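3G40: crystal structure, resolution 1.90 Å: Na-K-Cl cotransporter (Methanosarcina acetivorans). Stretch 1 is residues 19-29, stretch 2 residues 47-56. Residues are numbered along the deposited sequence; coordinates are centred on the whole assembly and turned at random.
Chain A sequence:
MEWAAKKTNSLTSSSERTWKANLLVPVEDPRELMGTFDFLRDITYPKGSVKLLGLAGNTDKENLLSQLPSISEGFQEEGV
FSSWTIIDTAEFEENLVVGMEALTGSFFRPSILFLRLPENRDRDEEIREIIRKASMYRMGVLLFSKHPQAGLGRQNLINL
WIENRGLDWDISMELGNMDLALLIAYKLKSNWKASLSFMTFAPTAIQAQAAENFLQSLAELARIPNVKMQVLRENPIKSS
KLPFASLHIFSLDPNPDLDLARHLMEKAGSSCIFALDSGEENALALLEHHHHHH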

ATOM      1  N   TRP A  19       2.838  20.693  15.544  1.00 68.81           N
ATOM      2  CA  TRP A  19       1.485  20.441  15.050  1.00 64.97           C
ATOM      3  C   TRP A  19       1.083  18.990  15.238  1.00 53.79           C
ATOM      4  O   TRP A  19       1.857  18.063  14.965  1.00 50.02           O
ATOM      5  CB  TRP A  19       1.350  20.803  13.566  1.00 58.88           C
ATOM      6  CG  TRP A  19      -0.026  20.512  12.990  1.00 45.69           C
ATOM      7  CD1 TRP A  19      -1.201  21.131  13.317  1.00 50.61           C
ATOM      8  CD2 TRP A  19      -0.355  19.542  11.988  1.00 42.79           C
ATOM      9  NE1 TRP A  19      -2.235  20.608  12.579  1.00 47.31           N
ATOM     10  CE2 TRP A  19      -1.744  19.627  11.761  1.00 40.46           C
ATOM     11  CE3 TRP A  19       0.395  18.611  11.252  1.00 49.22           C
ATOM     12  CZ2 TRP A  19      -2.404  18.821  10.830  1.00 42.55           C
ATOM     13  CZ3 TRP A  19      -0.262  17.810  10.324  1.00 47.31           C
ATOM     14  CH2 TRP A  19      -1.647  17.924  10.121  1.00 45.56           C
ATOM     15  N   LYS A  20      -0.149  18.795  15.683  1.00 51.53           N
ATOM     16  CA  LYS A  20      -0.653  17.456  15.910  1.00 51.75           C
ATOM     17  C   LYS A  20      -2.006  17.298  15.245  1.00 49.45           C
ATOM     18  O   LYS A  20      -2.967  17.998  15.568  1.00 56.31           O
ATOM     19  CB  LYS A  20      -0.718  17.162  17.411  1.00 55.85           C
ATOM     20  CG  LYS A  20       0.657  16.933  18.018  1.00 56.08           C
ATOM     21  CD  LYS A  20       0.681  17.266  19.495  1.00 71.57           C
ATOM     22  CE  LYS A  20       2.089  17.130  20.054  1.00 83.00           C
ATOM     23  NZ  LYS A  20       2.157  17.521  21.491  1.00 89.64           N
ATOM     24  N   ALA A  21      -2.066  16.383  14.291  1.00 38.97           N
ATOM     25  CA  ALA A  21      -3.307  16.106  13.602  1.00 40.09           C
ATOM     26  C   ALA A  21      -4.128  15.179  14.490  1.00 34.07           C
ATOM     27  O   ALA A  21      -3.631  14.130  14.905  1.00 37.25           O
ATOM     28  CB  ALA A  21      -3.015  15.427  12.274  1.00 35.05           C
ATOM     29  N   ASN A  22      -5.366  15.567  14.764  1.00 38.42           N
ATOM     30  CA  ASN A  22      -6.319  14.699  15.453  1.00 41.56           C
ATOM     31  C   ASN A  22      -7.439  14.351  14.474  1.00 36.70           C
ATOM     32  O   ASN A  22      -8.248  15.202  14.142  1.00 41.34           O
ATOM     33  CB  ASN A  22      -6.880  15.403  16.686  1.00 42.54           C
ATOM     34  CG  ASN A  22      -5.800  15.764  17.685  1.00 47.70           C
ATOM     35  OD1 ASN A  22      -5.036  14.904  18.125  1.00 45.65           O
ATOM     36  ND2 ASN A  22      -5.729  17.044  18.050  1.00 50.72           N
ATOM     37  N   LEU A  23      -7.448  13.113  13.982  1.00 37.14           N
ATOM     38  CA  LEU A  23      -8.372  12.723  12.924  1.00 33.92           C
ATOM     39  C   LEU A  23      -9.620  12.056  13.481  1.00 40.66           C
ATOM     40  O   LEU A  23      -9.543  11.281  14.431  1.00 38.33           O
ATOM     41  CB  LEU A  23      -7.707  11.731  11.964  1.00 31.94           C
ATOM     42  CG  LEU A  23      -6.368  12.173  11.377  1.00 33.53           C
ATOM     43  CD1 LEU A  23      -5.848  11.116  10.394  1.00 35.46           C
ATOM     44  CD2 LEU A  23      -6.541  13.521  10.710  1.00 34.70           C
ATOM     45  N   LEU A  24     -10.760  12.356  12.874  1.00 42.82           N
ATOM     46  CA  LEU A  24     -11.960  11.552  13.059  1.00 44.28           C
ATOM     47  C   LEU A  24     -12.103  10.710  11.797  1.00 41.48           C
ATOM     48  O   LEU A  24     -12.204  11.247  10.689  1.00 42.24           O
ATOM     49  CB  LEU A  24     -13.180  12.448  13.237  1.00 41.15           C
ATOM     50  CG  LEU A  24     -14.510  11.714  13.412  1.00 44.63           C
ATOM     51  CD1 LEU A  24     -14.476  10.845  14.670  1.00 41.43           C
ATOM     52  CD2 LEU A  24     -15.627  12.723  13.495  1.00 44.70           C
ATOM     53  N   VAL A  25     -12.069   9.396  11.964  1.00 36.08           N
ATOM     54  CA  VAL A  25     -12.067   8.482  10.832  1.00 33.44           C
ATOM     55  C   VAL A  25     -13.290   7.555  10.866  1.00 41.97           C
ATOM     56  O   VAL A  25     -13.323   6.590  11.628  1.00 40.28           O
ATOM     57  CB  VAL A  25     -10.777   7.618  10.832  1.00 36.95           C
ATOM     58  CG1 VAL A  25     -10.733   6.709   9.605  1.00 36.05           C
ATOM     59  CG2 VAL A  25      -9.524   8.506  10.913  1.00 37.17           C
ATOM     60  N   PRO A  26     -14.292   7.833  10.020  1.00 39.89           N
ATOM     61  CA  PRO A  26     -15.415   6.894   9.938  1.00 44.45           C
ATOM     62  C   PRO A  26     -14.957   5.583   9.320  1.00 45.49           C
ATOM     63  O   PRO A  26     -14.168   5.590   8.367  1.00 45.81           O
ATOM     64  CB  PRO A  26     -16.410   7.592   9.006  1.00 44.40           C
ATOM     65  CG  PRO A  26     -15.865   8.984   8.771  1.00 44.68           C
ATOM     66  CD  PRO A  26     -14.405   8.941   9.059  1.00 41.38           C
ATOM     67  N   VAL A  27     -15.437   4.470   9.865  1.00 37.24           N
ATOM     68  CA  VAL A  27     -15.077   3.154   9.379  1.00 40.14           C
ATOM     69  C   VAL A  27     -16.331   2.310   9.170  1.00 46.80           C
ATOM     70  O   VAL A  27     -17.078   2.051  10.115  1.00 52.11           O
ATOM     71  CB  VAL A  27     -14.179   2.434  10.383  1.00 44.14           C
ATOM     72  CG1 VAL A  27     -13.876   1.025   9.901  1.00 44.21           C
ATOM     73  CG2 VAL A  27     -12.901   3.223  10.611  1.00 48.39           C
ATOM     74  N   GLU A  28     -16.571   1.892   7.932  1.00 41.77           N
ATOM     75  CA  GLU A  28     -17.648   0.952   7.649  1.00 48.65           C
ATOM     76  C   GLU A  28     -17.052  -0.428   7.416  1.00 48.69           C
ATOM     77  O   GLU A  28     -17.621  -1.443   7.800  1.00 50.92           O
ATOM     78  CB  GLU A  28     -18.438   1.402   6.420  1.00 54.79           C
ATOM     79  CG  GLU A  28     -19.004   2.797   6.546  1.00 66.28           C
ATOM     80  CD  GLU A  28     -20.102   3.076   5.536  1.00 81.13           C
ATOM     81  OE1 GLU A  28     -20.551   4.238   5.457  1.00 82.47           O
ATOM     82  OE2 GLU A  28     -20.518   2.137   4.826  1.00 89.67           O
ATOM     83  N   ASP A  29     -15.869  -0.452   6.818  1.00 48.77           N
ATOM     84  CA  ASP A  29     -15.225  -1.701   6.428  1.00 52.16           C
ATOM     85  C   ASP A  29     -13.814  -1.712   6.997  1.00 45.82           C
ATOM     86  O   ASP A  29     -12.981  -0.902   6.585  1.00 42.44           O
ATOM     87  CB  ASP A  29     -15.181  -1.793   4.891  1.00 54.79           C
ATOM     88  CG  ASP A  29     -14.391  -3.004   4.386  1.00 62.27           C
ATOM     89  OD1 ASP A  29     -14.018  -3.862   5.206  1.00 55.92           O
ATOM     90  OD2 ASP A  29     -14.145  -3.095   3.160  1.00 73.07           O
ATOM     91  N   LYS A  47       2.326  11.590  18.415  1.00 40.29           N
ATOM     92  CA  LYS A  47       1.449  12.238  19.397  1.00 47.66           C
ATOM     93  C   LYS A  47       0.236  12.958  18.803  1.00 45.85           C
ATOM     94  O   LYS A  47      -0.445  13.687  19.517  1.00 44.54           O
ATOM     95  CB  LYS A  47       2.237  13.198  20.301  1.00 46.08           C
ATOM     96  CG  LYS A  47       3.372  12.554  21.098  1.00 51.67           C
ATOM     97  CD  LYS A  47       2.876  11.498  22.059  1.00 70.81           C
ATOM     98  CE  LYS A  47       3.946  11.154  23.085  1.00 78.33           C
ATOM     99  NZ  LYS A  47       3.383  10.467  24.288  1.00 72.38           N
ATOM    100  N   GLY A  48      -0.027  12.766  17.510  1.00 43.21           N
ATOM    101  CA  GLY A  48      -1.314  13.131  16.937  1.00 33.83           C
ATOM    102  C   GLY A  48      -2.341  12.111  17.451  1.00 41.25           C
ATOM    103  O   GLY A  48      -2.039  11.331  18.354  1.00 34.36           O
ATOM    104  N   SER A  49      -3.547  12.095  16.902  1.00 34.62           N
ATOM    105  CA  SER A  49      -4.500  11.059  17.324  1.00 37.82           C
ATOM    106  C   SER A  49      -5.466  10.619  16.240  1.00 36.45           C
ATOM    107  O   SER A  49      -5.716  11.348  15.282  1.00 35.22           O
ATOM    108  CB  SER A  49      -5.292  11.497  18.560  1.00 43.40           C
ATOM    109  OG  SER A  49      -6.201  12.535  18.236  1.00 47.54           O
ATOM    110  N   VAL A  50      -6.032   9.429  16.435  1.00 37.36           N
ATOM    111  CA  VAL A  50      -6.991   8.852  15.510  1.00 35.00           C
ATOM    112  C   VAL A  50      -8.208   8.311  16.283  1.00 41.86           C
ATOM    113  O   VAL A  50      -8.073   7.394  17.085  1.00 39.88           O
ATOM    114  CB  VAL A  50      -6.366   7.692  14.721  1.00 36.99           C
ATOM    115  CG1 VAL A  50      -7.408   7.025  13.850  1.00 36.46           C
ATOM    116  CG2 VAL A  50      -5.163   8.196  13.851  1.00 35.45           C
ATOM    117  N   LYS A  51      -9.379   8.892  16.041  1.00 37.30           N
ATOM    118  CA  LYS A  51     -10.622   8.362  16.579  1.00 40.58           C
ATOM    119  C   LYS A  51     -11.340   7.533  15.522  1.00 36.35           C
ATOM    120  O   LYS A  51     -11.747   8.051  14.487  1.00 44.65           O
ATOM    121  CB  LYS A  51     -11.535   9.492  17.058  1.00 36.19           C
ATOM    122  CG  LYS A  51     -12.802   8.983  17.747  1.00 42.90           C
ATOM    123  CD  LYS A  51     -13.523  10.126  18.451  1.00 54.58           C
ATOM    124  CE  LYS A  51     -13.866   9.763  19.897  1.00 69.57           C
ATOM    125  NZ  LYS A  51     -14.450   8.401  20.031  1.00 73.42           N
ATOM    126  N   LEU A  52     -11.481   6.238  15.782  1.00 35.97           N
ATOM    127  CA  LEU A  52     -12.183   5.369  14.859  1.00 33.80           C
ATOM    128  C   LEU A  52     -13.671   5.393  15.161  1.00 41.70           C
ATOM    129  O   LEU A  52     -14.087   4.998  16.235  1.00 42.07           O
ATOM    130  CB  LEU A  52     -11.634   3.960  14.967  1.00 34.27           C
ATOM    131  CG  LEU A  52     -10.129   3.899  14.742  1.00 35.56           C
ATOM    132  CD1 LEU A  52      -9.594   2.513  15.029  1.00 42.96           C
ATOM    133  CD2 LEU A  52      -9.748   4.363  13.287  1.00 32.46           C
ATOM    134  N   LEU A  53     -14.461   5.889  14.211  1.00 40.43           N
ATOM    135  CA  LEU A  53     -15.906   5.973  14.359  1.00 40.78           C
ATOM    136  C   LEU A  53     -16.545   4.878  13.524  1.00 40.94           C
ATOM    137  O   LEU A  53     -16.736   5.030  12.308  1.00 44.62           O
ATOM    138  CB  LEU A  53     -16.415   7.350  13.925  1.00 40.45           C
ATOM    139  CG  LEU A  53     -17.930   7.576  13.925  1.00 52.67           C
ATOM    140  CD1 LEU A  53     -18.496   7.417  15.320  1.00 53.40           C
ATOM    141  CD2 LEU A  53     -18.262   8.958  13.382  1.00 57.15           C
ATOM    142  N   GLY A  54     -16.832   3.758  14.179  1.00 41.73           N
ATOM    143  CA  GLY A  54     -17.397   2.600  13.521  1.00 43.63           C
ATOM    144  C   GLY A  54     -18.853   2.797  13.180  1.00 52.25           C
ATOM    145  O   GLY A  54     -19.682   3.087  14.054  1.00 55.27           O
ATOM    146  N   LEU A  55     -19.174   2.618  11.907  1.00 46.44           N
ATOM    147  CA  LEU A  55     -20.548   2.738  11.445  1.00 52.84           C
ATOM    148  C   LEU A  55     -21.117   1.368  11.100  1.00 61.19           C
ATOM    149  O   LEU A  55     -20.785   0.786  10.066  1.00 59.55           O
ATOM    150  CB  LEU A  55     -20.637   3.680  10.245  1.00 59.10           C
ATOM    151  CG  LEU A  55     -19.984   5.047  10.459  1.00 63.28           C
ATOM    152  CD1 LEU A  55     -20.090   5.877   9.193  1.00 64.68           C
ATOM    153  CD2 LEU A  55     -20.618   5.777  11.640  1.00 68.47           C
ATOM    154  N   ALA A  56     -21.959   0.871  12.005  1.00 59.37           N
ATOM    155  CA  ALA A  56     -22.689  -0.394  11.874  1.00 76.60           C
ATOM    156  C   ALA A  56     -21.822  -1.574  11.466  1.00 91.49           C
ATOM    157  O   ALA A  56     -22.319  -2.692  11.347  1.00 99.51           O
ATOM    158  CB  ALA A  56     -23.886  -0.246  10.925  1.00 68.88           C
TER
HETATM  159  O   HOH W   1      -2.844  14.942  19.847  1.00 43.84           O
HETATM  160  O   HOH W   2      -8.725  12.297  17.033  1.00 41.69           O

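Residues 22-27 and 49-54 form neighbouring parallel strands, their N-to-C directions 29° apart and their axes approaching to 4.5 Å. Together the two stretches bury 781 Å², counted over both sides.

The backbone ladder supplies seven hydrogen bonds, and its alternation is that of a parallel pair: each odd-numbered residue from Leu 23 to Val 27 both donates and accepts. Ser 49 N donates to Ala 21 O (2.9 Å), and Leu 23 N returns a bond to Ser 49 O (2.8 Å). The pattern repeats with Lys 51 N to Leu 23 O (2.9 Å), Val 25 N to Lys 51 O (2.9 Å), Leu 53 N to Val 25 O (2.9 Å), Val 27 N to Leu 53 O (2.8 Å) and Leu 55 N to Val 27 O (2.8 Å). N-H...acceptor angles of 159-177° support every assignment. Proline has no amide hydrogen, yet Pro 26 fits because its nitrogen falls at a position the ladder does not use; its CA instead makes a CA-H...O contact to Leu 53 O at 3.3 Å, with an angle of 143° at the hydrogen.

Polar side-chain contacts gather at the start of the pairing. Ser 49, with chi1 at 70° (p), donates from OG to Asn 22 OD1 over 2.6 Å; Asn 22, in the m rotamer, brings its amide end nearer the partner strand. Two waters extend this site. One donates to Asn 22 OD1 (2.8 Å) and Lys 47 O (2.7 Å), the other to Ser 49 OG (2.8 Å) and Leu 23 O (2.9 Å). Asn 22 ND2 is satisfied elsewhere in the structure, so this buried amide leaves neither end unpaired.

Apolar packing divides between the sheet faces. On the face bearing Leu 23, Val 25 and Val 27, Val 25 CG2 meets Val 50 CG1 at 3.9 Å, while Leu 52 CD2 lies 4.2 Å from Val 25 CB and 4.3 Å from Val 27 CG2. All four residues are buried; the valines, branched at CB, suit an extended backbone, while Leu 52, branched at CG, brings its end nearer stretch 1. On the other face, Leu 24 CD1 reaches Leu 53 CB at 4.1 Å. Lys 51 lends its aliphatic portion there, with CD 4.0 Å from Leu 24 CD1, while its end leads away. Beyond the strand, Leu 55 points toward stretch 1 and places CD1 4.1 Å from Pro 26 CB.

Gly 48 suits its tight position: an ideal CB would lie 2.6 Å from Ala 21 O, a clash.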